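PDB 3RJU: beta-lactamase/D-alanine Carboxypeptidase from Yersinia pestis, which probably hydrolyses beta-lactams or D-alanyl peptides, as a serine enzyme of the beta-lactamase and penicillin-binding protein family. Local coordinates for residues 51-59 with 207-217; 303-312 with 324-335. All blocks are in the same frame, centred on the assembly; numbering follows the deposited sequence.

How the interactions relate
Along the chain the two contacts come in series, interaction 1 closing before interaction 2 opens, and their centres lie about 11 Å apart on the same side of the chain's centre. Interaction 2 belongs to the large antiparallel sheet, joining strands 299-306, 309-316 and 321-328; interaction 1 packs a loop and the short strand 58-59 against one face of that sheet. Phe309 is the shared element, its ring meeting Ile58 and Met209. A second link is a probable backbone hydrogen bond from Val212 to Arg329. Interaction 1 lies just before the probable SxxK serine, Ser62, in sequence, and interaction 2 includes Thr303 of a probable KTG-type motif, so both probably lie near the active site.

Interaction 1 of 2, residues 51-59 with 207-217; sequences RPRPDSLIR and RLMIGVGSSRC
Backbone hydrogen bonds pin Leu57 between Arg207 and Met209: Leu57 N donates to Arg207 O at 2.9 Å, and Met209 N returns a straighter bond to Leu57 O (165°). These two bonds make a single beta bridge between Leu57 and Leu208, and the CA-H of Leu208 also approaches Leu57 O.

Two arginines grip main-chain carbonyls. Arg207, bent at chi3 (-88°), turns NH1 to Asp55 O at 2.8 Å, with the oxygen in the guanidinium plane; Glu203 and Asn195 hold its NH2. Arg59 stays extended from CG to NE and brings one nitrogen, NH2, to two acceptors, Arg216 O at 3.0 Å and Ser215 O at 3.1 Å. Both oxygens sit at the guanidinium edge, although NH2 lies above each carbonyl plane. Waters join Arg59 NE to Ser215 N and Arg59 NH1 to Arg216 O, while another links Ser56 OG to Arg207 O.

In the fold, this ties strand 58-59 to the loop after helix 202-205, where Cys217 is joined to Cys205 by a disulfide.

Apolar contacts centre on selenomethionine Met209. Its SE lies alongside Ile58, 3.9 Å from CG2, and the side chain crosses that of Pro52 at about a right angle, with Met209 CE 3.7 Å from Pro52 CG. Leu208 CD1 lies against the Leu57 carbonyl and 4.1 Å from Leu57 CB, while Phe309 of strand 309-316 packs against both Leu208 and Met209.

Interaction 2 of 2, residues 303-312 with 324-335; sequences TGGGGGFITY and FVVVTRSQLTKF
Ile310 and Phe335 bury the most surface here, and their side chains pass alongside, pointing opposite ways. Ring atom CD1 of Phe335 meets Ile310 CB at 3.7 Å. Ile310 CG1, tucked between the main-chain N and C (chi1 53°), runs beside Val327 with 3.7 Å to its CB, and CD1 continues to meet Thr333 CG2 tip to tip at 3.6 Å. Met338 of helix 336-349 packs against Ile310 and Val327 on this face.

Phe335 reaches back across the hairpin strand to its neighbour 299-306. Its CG is anti to the backbone N (chi1 -180°), which carries the ring over to Thr303, whose CG2 lies 3.6 Å from Phe335 CZ. The carbonyl oxygen of Thr311 lies at the ring edge, 3.3 Å from Phe335 CE1, and Tyr312 CB comes to 4.1 Å from Phe335 CZ.

Tyr312 is the third large contributor, its CB resting on Val325 CG1 while its hydroxyl is hydrogen-bonded to the side-chain oxygen of Asn343. Beneath these side chains, strands 309-316 and 321-328 form an antiparallel hairpin: Ile310 with Val327 and Tyr312 with Val325 are hydrogen-bonded pairs, and Arg329 N to Gly308 O prolongs the ladder. On the other face, Thr328 CG2 makes a CH-pi contact over the Phe309 ring, 3.9 Å from its centroid.

Thr303 OG1 and Gly305 N hydrogen-bond a citrate, probably from the crystallisation liquor, which may mark the pocket. Largely apolar packing on one face, with a backbone ladder, thus ties Phe335 to the strand that meets the citrate, consistent with a wall of the active-site pocket.

Interaction 1 of 2, residues 51-59 with 207-217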
loop_
_atom_site.group_PDB
_atom_site.type_symbol
_atom_site.label_atom_id
_atom_site.label_comp_id
_atom_site.label_asym_id
_atom_site.label_seq_id
_atom_site.Cartn_x
_atom_site.Cartn_y
_atom_site.Cartn_z
ATOM N N ARG A 51 18.934 -11.898 12.255
ATOM C CA ARG A 51 18.376 -10.546 12.126
ATOM C C ARG A 51 17.915 -10.235 10.694
ATOM O O ARG A 51 18.557 -10.657 9.737
ATOM C CB ARG A 51 19.424 -9.516 12.539
ATOM C CG ARG A 51 18.855 -8.133 12.721
ATOM C CD ARG A 51 18.972 -7.726 14.169
ATOM N NE ARG A 51 20.303 -7.193 14.439
ATOM C CZ ARG A 51 20.821 -7.056 15.654
ATOM N NH1 ARG A 51 22.044 -6.558 15.802
ATOM N NH2 ARG A 51 20.123 -7.425 16.720
ATOM N N PRO A 52 16.796 -9.503 10.541
ATOM C CA PRO A 52 16.395 -9.109 9.179
ATOM C C PRO A 52 17.475 -8.271 8.501
ATOM O O PRO A 52 18.238 -7.560 9.182
ATOM C CB PRO A 52 15.133 -8.261 9.410
ATOM C CG PRO A 52 14.556 -8.822 10.700
ATOM C CD PRO A 52 15.800 -9.095 11.548
ATOM N N ARG A 53 17.541 -8.373 7.177
ATOM C CA ARG A 53 18.568 -7.721 6.375
ATOM C C ARG A 53 17.917 -6.797 5.362
ATOM O O ARG A 53 16.711 -6.888 5.123
ATOM C CB ARG A 53 19.400 -8.759 5.619
ATOM C CG ARG A 53 20.131 -9.759 6.498
ATOM C CD ARG A 53 20.914 -10.731 5.633
ATOM N NE ARG A 53 21.859 -10.018 4.771
ATOM C CZ ARG A 53 22.122 -10.341 3.507
ATOM N NH1 ARG A 53 21.517 -11.379 2.938
ATOM N NH2 ARG A 53 22.996 -9.622 2.811
ATOM N N PRO A 54 18.720 -5.909 4.754
ATOM C CA PRO A 54 18.185 -5.019 3.711
ATOM C C PRO A 54 17.481 -5.784 2.601
ATOM O O PRO A 54 16.563 -5.252 1.970
ATOM C CB PRO A 54 19.443 -4.349 3.140
ATOM C CG PRO A 54 20.405 -4.325 4.321
ATOM C CD PRO A 54 20.143 -5.634 5.057
ATOM N N ASP A 55 17.919 -7.013 2.343
ATOM C CA ASP A 55 17.332 -7.793 1.269
ATOM C C ASP A 55 16.441 -8.915 1.784
ATOM O O ASP A 55 16.132 -9.832 1.036
ATOM C CB ASP A 55 18.407 -8.359 0.346
ATOM C CG ASP A 55 19.296 -9.365 1.048
ATOM O OD1 ASP A 55 19.114 -9.581 2.265
ATOM O OD2 ASP A 55 20.180 -9.936 0.390
ATOM N N SER A 56 16.000 -8.840 3.042
ATOM C CA SER A 56 14.970 -9.776 3.506
ATOM C C SER A 56 13.684 -9.556 2.705
ATOM O O SER A 56 13.244 -8.411 2.515
ATOM C CB SER A 56 14.684 -9.590 4.999
ATOM O OG SER A 56 15.769 -10.046 5.786
ATOM N N LEU A 57 13.082 -10.642 2.224
ATOM C CA LEU A 57 11.827 -10.512 1.487
ATOM C C LEU A 57 10.693 -10.299 2.472
ATOM O O LEU A 57 10.634 -10.932 3.536
ATOM C CB LEU A 57 11.544 -11.727 0.587
ATOM C CG LEU A 57 10.708 -11.404 -0.661
ATOM C CD1 LEU A 57 11.517 -10.554 -1.638
ATOM C CD2 LEU A 57 10.191 -12.669 -1.349
ATOM N N ILE A 58 9.779 -9.419 2.098
ATOM C CA ILE A 58 8.627 -9.106 2.931
ATOM C C ILE A 58 7.376 -9.075 2.056
ATOM O O ILE A 58 7.473 -8.871 0.837
ATOM C CB ILE A 58 8.792 -7.737 3.621
ATOM C CG1 ILE A 58 8.883 -6.599 2.596
ATOM C CG2 ILE A 58 10.038 -7.734 4.510
ATOM C CD1 ILE A 58 9.078 -5.210 3.228
ATOM N N ARG A 59 6.213 -9.285 2.668
ATOM C CA ARG A 59 4.951 -8.942 2.015
ATOM C C ARG A 59 4.597 -7.513 2.399
ATOM O O ARG A 59 4.470 -7.201 3.599
ATOM C CB ARG A 59 3.821 -9.874 2.459
ATOM C CG ARG A 59 4.090 -11.357 2.176
ATOM C CD ARG A 59 2.843 -12.181 2.455
ATOM N NE ARG A 59 3.066 -13.628 2.413
ATOM C CZ ARG A 59 2.825 -14.403 1.355
ATOM N NH1 ARG A 59 2.360 -13.889 0.215
ATOM N NH2 ARG A 59 3.035 -15.708 1.444
ATOM N N ARG A 207 14.185 -16.078 1.361
ATOM C CA ARG A 207 14.463 -14.874 2.149
ATOM C C ARG A 207 13.216 -14.262 2.776
ATOM O O ARG A 207 13.314 -13.269 3.498
ATOM C CB ARG A 207 15.193 -13.821 1.298
ATOM C CG ARG A 207 16.583 -14.265 0.846
ATOM C CD ARG A 207 17.291 -13.152 0.065
ATOM N NE ARG A 207 17.005 -13.181 -1.373
ATOM C CZ ARG A 207 16.497 -12.173 -2.074
ATOM N NH1 ARG A 207 16.176 -11.027 -1.482
ATOM N NH2 ARG A 207 16.323 -12.307 -3.385
ATOM N N LEU A 208 12.050 -14.855 2.525
ATOM C CA LEU A 208 10.796 -14.306 3.066
ATOM C C LEU A 208 10.758 -14.516 4.581
ATOM O O LEU A 208 10.981 -15.641 5.083
ATOM C CB LEU A 208 9.576 -14.956 2.403
ATOM C CG LEU A 208 8.213 -14.379 2.810
ATOM C CD1 LEU A 208 8.048 -12.936 2.310
ATOM C CD2 LEU A 208 7.075 -15.262 2.318
HETATM N N MSE A 209 10.553 -13.421 5.311
HETATM C CA MSE A 209 10.450 -13.476 6.765
HETATM C C MSE A 209 9.161 -14.204 7.137
HETATM O O MSE A 209 8.212 -14.245 6.343
HETATM C CB MSE A 209 10.457 -12.061 7.352
HETATM C CG MSE A 209 11.727 -11.261 7.012
HETATM SE SE MSE A 209 11.578 -9.440 7.667
HETATM C CE MSE A 209 11.198 -9.767 9.559
ATOM N N ILE A 210 9.134 -14.763 8.346
ATOM C CA ILE A 210 8.045 -15.600 8.809
ATOM C C ILE A 210 7.592 -15.156 10.197
ATOM O O ILE A 210 8.409 -14.968 11.099
ATOM C CB ILE A 210 8.476 -17.078 8.872
ATOM C CG1 ILE A 210 8.744 -17.608 7.451
ATOM C CG2 ILE A 210 7.424 -17.917 9.570
ATOM C CD1 ILE A 210 9.403 -18.994 7.403
ATOM N N GLY A 211 6.287 -14.985 10.360
ATOM C CA GLY A 211 5.709 -14.751 11.674
ATOM C C GLY A 211 4.446 -15.577 11.830
ATOM O O GLY A 211 4.199 -16.501 11.051
ATOM N N VAL A 212 3.631 -15.230 12.815
ATOM C CA VAL A 212 2.379 -15.935 13.049
ATOM C C VAL A 212 1.399 -15.593 11.933
ATOM O O VAL A 212 1.268 -14.432 11.541
ATOM C CB VAL A 212 1.787 -15.565 14.427
ATOM C CG1 VAL A 212 0.388 -16.150 14.610
ATOM C CG2 VAL A 212 2.726 -16.050 15.537
ATOM N N GLY A 213 0.733 -16.611 11.407
ATOM C CA GLY A 213 -0.198 -16.425 10.311
ATOM C C GLY A 213 0.462 -16.424 8.941
ATOM O O GLY A 213 -0.157 -16.035 7.945
ATOM N N SER A 214 1.720 -16.862 8.876
ATOM C CA SER A 214 2.418 -16.912 7.593
ATOM C C SER A 214 1.752 -17.884 6.619
ATOM O O SER A 214 1.055 -18.823 7.039
ATOM C CB SER A 214 3.897 -17.245 7.782
ATOM O OG SER A 214 4.665 -16.065 8.051
ATOM N N SER A 215 1.951 -17.625 5.324
ATOM C CA SER A 215 1.418 -18.434 4.216
ATOM C C SER A 215 2.581 -18.832 3.332
ATOM O O SER A 215 3.595 -18.137 3.305
ATOM C CB SER A 215 0.484 -17.593 3.332
ATOM O OG SER A 215 -0.841 -17.527 3.808
ATOM N N ARG A 216 2.424 -19.900 2.553
ATOM C CA ARG A 216 3.482 -20.287 1.619
ATOM C C ARG A 216 3.794 -19.154 0.641
ATOM O O ARG A 216 2.912 -18.402 0.235
ATOM C CB ARG A 216 3.143 -21.578 0.853
ATOM C CG ARG A 216 2.022 -21.451 -0.155
ATOM C CD ARG A 216 1.946 -22.698 -1.061
ATOM N NE ARG A 216 3.086 -22.765 -1.973
ATOM C CZ ARG A 216 3.077 -22.295 -3.221
ATOM N NH1 ARG A 216 1.979 -21.739 -3.718
ATOM N NH2 ARG A 216 4.164 -22.385 -3.975
ATOM N N CYS A 217 5.065 -19.052 0.275
ATOM C CA CYS A 217 5.530 -18.023 -0.631
ATOM C C CYS A 217 5.216 -18.438 -2.061
ATOM O O CYS A 217 5.813 -19.366 -2.594
ATOM C CB CYS A 217 7.030 -17.805 -0.429
ATOM S SG CYS A 217 7.776 -16.545 -1.492
HETATM O O HOH W 1 15.492 -12.826 5.127
HETATM O O HOH W 2 3.483 -15.115 4.724
HETATM O O HOH W 3 1.065 -16.237 -1.111
#

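Interaction 2 of 2, residues 303-312 with 324-335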
loop_
_atom_site.group_PDB
_atom_site.type_symbol
_atom_site.label_atom_id
_atom_site.label_comp_id
_atom_site.label_asym_id
_atom_site.label_seq_id
_atom_site.Cartn_x
_atom_site.Cartn_y
_atom_site.Cartn_z
ATOM N N THR A 303 -1.541 1.936 5.504
ATOM C CA THR A 303 -1.403 0.773 6.367
ATOM C C THR A 303 -1.474 -0.519 5.541
ATOM O O THR A 303 -2.033 -0.554 4.439
ATOM C CB THR A 303 -2.563 0.723 7.386
ATOM O OG1 THR A 303 -3.816 0.745 6.677
ATOM C CG2 THR A 303 -2.524 1.908 8.325
ATOM N N GLY A 304 -0.930 -1.607 6.079
ATOM C CA GLY A 304 -1.041 -2.886 5.416
ATOM C C GLY A 304 -0.930 -4.028 6.399
ATOM O O GLY A 304 -0.234 -3.938 7.411
ATOM N N GLY A 305 -1.624 -5.116 6.102
ATOM C CA GLY A 305 -1.530 -6.299 6.931
ATOM C C GLY A 305 -1.951 -7.509 6.131
ATOM O O GLY A 305 -3.016 -7.500 5.524
ATOM N N GLY A 306 -1.123 -8.552 6.125
ATOM C CA GLY A 306 -1.524 -9.829 5.554
ATOM C C GLY A 306 -0.415 -10.856 5.606
ATOM O O GLY A 306 0.759 -10.500 5.594
ATOM N N GLY A 307 -0.798 -12.129 5.686
ATOM C CA GLY A 307 0.158 -13.228 5.658
ATOM C C GLY A 307 1.208 -13.170 6.759
ATOM O O GLY A 307 2.346 -13.600 6.556
ATOM N N GLY A 308 0.840 -12.638 7.922
ATOM C CA GLY A 308 1.765 -12.574 9.042
ATOM C C GLY A 308 2.603 -11.306 9.071
ATOM O O GLY A 308 3.405 -11.111 9.995
ATOM N N PHE A 309 2.423 -10.445 8.059
ATOM C CA PHE A 309 3.135 -9.164 7.979
ATOM C C PHE A 309 2.202 -8.019 8.309
ATOM O O PHE A 309 1.019 -8.051 7.945
ATOM C CB PHE A 309 3.687 -8.911 6.570
ATOM C CG PHE A 309 4.871 -9.766 6.220
ATOM C CD1 PHE A 309 6.174 -9.287 6.378
ATOM C CD2 PHE A 309 4.681 -11.065 5.783
ATOM C CE1 PHE A 309 7.262 -10.080 6.075
ATOM C CE2 PHE A 309 5.771 -11.868 5.470
ATOM C CZ PHE A 309 7.064 -11.370 5.627
ATOM N N ILE A 310 2.746 -6.997 8.961
ATOM C CA ILE A 310 2.089 -5.693 9.020
ATOM C C ILE A 310 3.067 -4.620 8.547
ATOM O O ILE A 310 4.274 -4.687 8.824
ATOM C CB ILE A 310 1.520 -5.346 10.411
ATOM C CG1 ILE A 310 2.584 -5.481 11.517
ATOM C CG2 ILE A 310 0.269 -6.198 10.696
ATOM C CD1 ILE A 310 2.086 -4.938 12.848
ATOM N N THR A 311 2.552 -3.639 7.810
ATOM C CA THR A 311 3.389 -2.603 7.242
ATOM C C THR A 311 2.738 -1.251 7.430
ATOM O O THR A 311 1.518 -1.133 7.561
ATOM C CB THR A 311 3.616 -2.810 5.719
ATOM O OG1 THR A 311 2.363 -3.062 5.083
ATOM C CG2 THR A 311 4.535 -3.997 5.451
ATOM N N TYR A 312 3.565 -0.220 7.454
ATOM C CA TYR A 312 3.051 1.131 7.567
ATOM C C TYR A 312 4.053 2.076 6.945
ATOM O O TYR A 312 5.275 1.936 7.136
ATOM C CB TYR A 312 2.822 1.473 9.038
ATOM C CG TYR A 312 2.211 2.831 9.329
ATOM C CD1 TYR A 312 0.973 3.203 8.775
ATOM C CD2 TYR A 312 2.858 3.741 10.177
ATOM C CE1 TYR A 312 0.404 4.438 9.065
ATOM C CE2 TYR A 312 2.290 4.979 10.472
ATOM C CZ TYR A 312 1.070 5.325 9.906
ATOM O OH TYR A 312 0.492 6.556 10.179
ATOM N N PHE A 324 9.116 4.003 6.771
ATOM C CA PHE A 324 8.480 2.749 6.402
ATOM C C PHE A 324 8.862 1.696 7.439
ATOM O O PHE A 324 10.043 1.571 7.808
ATOM C CB PHE A 324 8.985 2.273 5.039
ATOM C CG PHE A 324 8.526 0.883 4.677
ATOM C CD1 PHE A 324 7.182 0.639 4.380
ATOM C CD2 PHE A 324 9.422 -0.176 4.622
ATOM C CE1 PHE A 324 6.740 -0.637 4.046
ATOM C CE2 PHE A 324 8.986 -1.453 4.293
ATOM C CZ PHE A 324 7.641 -1.680 3.996
ATOM N N VAL A 325 7.886 0.914 7.885
ATOM C CA VAL A 325 8.183 -0.140 8.834
ATOM C C VAL A 325 7.485 -1.419 8.412
ATOM O O VAL A 325 6.388 -1.396 7.854
ATOM C CB VAL A 325 7.770 0.246 10.298
ATOM C CG1 VAL A 325 6.270 0.475 10.387
ATOM C CG2 VAL A 325 8.218 -0.823 11.276
ATOM N N VAL A 326 8.153 -2.541 8.641
ATOM C CA VAL A 326 7.557 -3.835 8.381
ATOM C C VAL A 326 7.828 -4.707 9.608
ATOM O O VAL A 326 8.958 -4.729 10.146
ATOM C CB VAL A 326 8.094 -4.522 7.083
ATOM C CG1 VAL A 326 9.629 -4.586 7.057
ATOM C CG2 VAL A 326 7.477 -5.925 6.954
ATOM N N VAL A 327 6.791 -5.389 10.066
ATOM C CA VAL A 327 6.897 -6.287 11.207
ATOM C C VAL A 327 6.267 -7.621 10.857
ATOM O O VAL A 327 5.226 -7.675 10.207
ATOM C CB VAL A 327 6.159 -5.654 12.438
ATOM C CG1 VAL A 327 5.637 -6.713 13.426
ATOM C CG2 VAL A 327 7.032 -4.601 13.129
ATOM N N THR A 328 6.906 -8.713 11.254
ATOM C CA THR A 328 6.227 -9.995 11.265
ATOM C C THR A 328 5.538 -10.198 12.634
ATOM O O THR A 328 6.136 -9.982 13.696
ATOM C CB THR A 328 7.199 -11.140 10.967
ATOM O OG1 THR A 328 8.406 -10.919 11.706
ATOM C CG2 THR A 328 7.533 -11.205 9.478
ATOM N N ARG A 329 4.266 -10.584 12.605
ATOM C CA ARG A 329 3.440 -10.641 13.815
ATOM C C ARG A 329 3.828 -11.778 14.756
ATOM O O ARG A 329 4.164 -12.868 14.313
ATOM C CB ARG A 329 1.969 -10.852 13.437
ATOM C CG ARG A 329 1.338 -9.696 12.646
ATOM C CD ARG A 329 -0.182 -9.893 12.596
ATOM N NE ARG A 329 -0.763 -9.717 13.924
ATOM C CZ ARG A 329 -1.211 -10.710 14.702
ATOM N NH1 ARG A 329 -1.689 -10.446 15.915
ATOM N NH2 ARG A 329 -1.177 -11.969 14.284
ATOM N N SER A 330 3.747 -11.530 16.058
ATOM C CA SER A 330 3.497 -12.634 16.973
ATOM C C SER A 330 1.998 -12.646 17.298
ATOM O O SER A 330 1.246 -11.759 16.861
ATOM C CB SER A 330 4.316 -12.482 18.258
ATOM O OG SER A 330 3.857 -11.376 19.005
ATOM N N GLN A 331 1.548 -13.631 18.068
ATOM C CA GLN A 331 0.129 -13.716 18.376
ATOM C C GLN A 331 -0.429 -12.422 19.005
ATOM O O GLN A 331 -1.552 -12.013 18.694
ATOM C CB GLN A 331 -0.149 -14.922 19.283
ATOM C CG GLN A 331 -1.604 -15.080 19.674
ATOM C CD GLN A 331 -2.541 -15.329 18.494
ATOM O OE1 GLN A 331 -2.151 -15.896 17.456
ATOM N NE2 GLN A 331 -3.799 -14.911 18.655
ATOM N N LEU A 332 0.346 -11.773 19.872
ATOM C CA LEU A 332 -0.162 -10.611 20.609
ATOM C C LEU A 332 -0.050 -9.290 19.833
ATOM O O LEU A 332 -0.545 -8.252 20.283
ATOM C CB LEU A 332 0.526 -10.493 21.988
ATOM C CG LEU A 332 2.047 -10.339 22.052
ATOM C CD1 LEU A 332 2.464 -8.952 21.639
ATOM C CD2 LEU A 332 2.508 -10.629 23.490
ATOM N N THR A 333 0.562 -9.322 18.653
ATOM C CA THR A 333 0.782 -8.086 17.895
ATOM C C THR A 333 -0.511 -7.303 17.618
ATOM O O THR A 333 -1.478 -7.854 17.087
ATOM C CB THR A 333 1.483 -8.377 16.571
ATOM O OG1 THR A 333 2.810 -8.883 16.840
ATOM C CG2 THR A 333 1.551 -7.100 15.703
ATOM N N LYS A 334 -0.508 -6.024 17.995
ATOM C CA LYS A 334 -1.589 -5.103 17.655
ATOM C C LYS A 334 -1.041 -4.033 16.711
ATOM O O LYS A 334 -0.041 -3.384 17.003
ATOM C CB LYS A 334 -2.166 -4.428 18.912
ATOM C CG LYS A 334 -3.275 -3.377 18.612
ATOM C CD LYS A 334 -3.666 -2.599 19.890
ATOM C CE LYS A 334 -5.056 -1.958 19.827
ATOM N NZ LYS A 334 -5.383 -1.292 18.540
ATOM N N PHE A 335 -1.698 -3.867 15.568
ATOM C CA PHE A 335 -1.171 -3.032 14.493
ATOM C C PHE A 335 -0.832 -1.631 14.959
ATOM O O PHE A 335 0.254 -1.093 14.649
ATOM C CB PHE A 335 -2.165 -2.927 13.325
ATOM C CG PHE A 335 -1.645 -2.075 12.205
ATOM C CD1 PHE A 335 -0.886 -2.643 11.172
ATOM C CD2 PHE A 335 -1.865 -0.699 12.205
ATOM C CE1 PHE A 335 -0.346 -1.853 10.164
ATOM C CE2 PHE A 335 -1.355 0.102 11.200
ATOM C CZ PHE A 335 -0.602 -0.471 10.158
#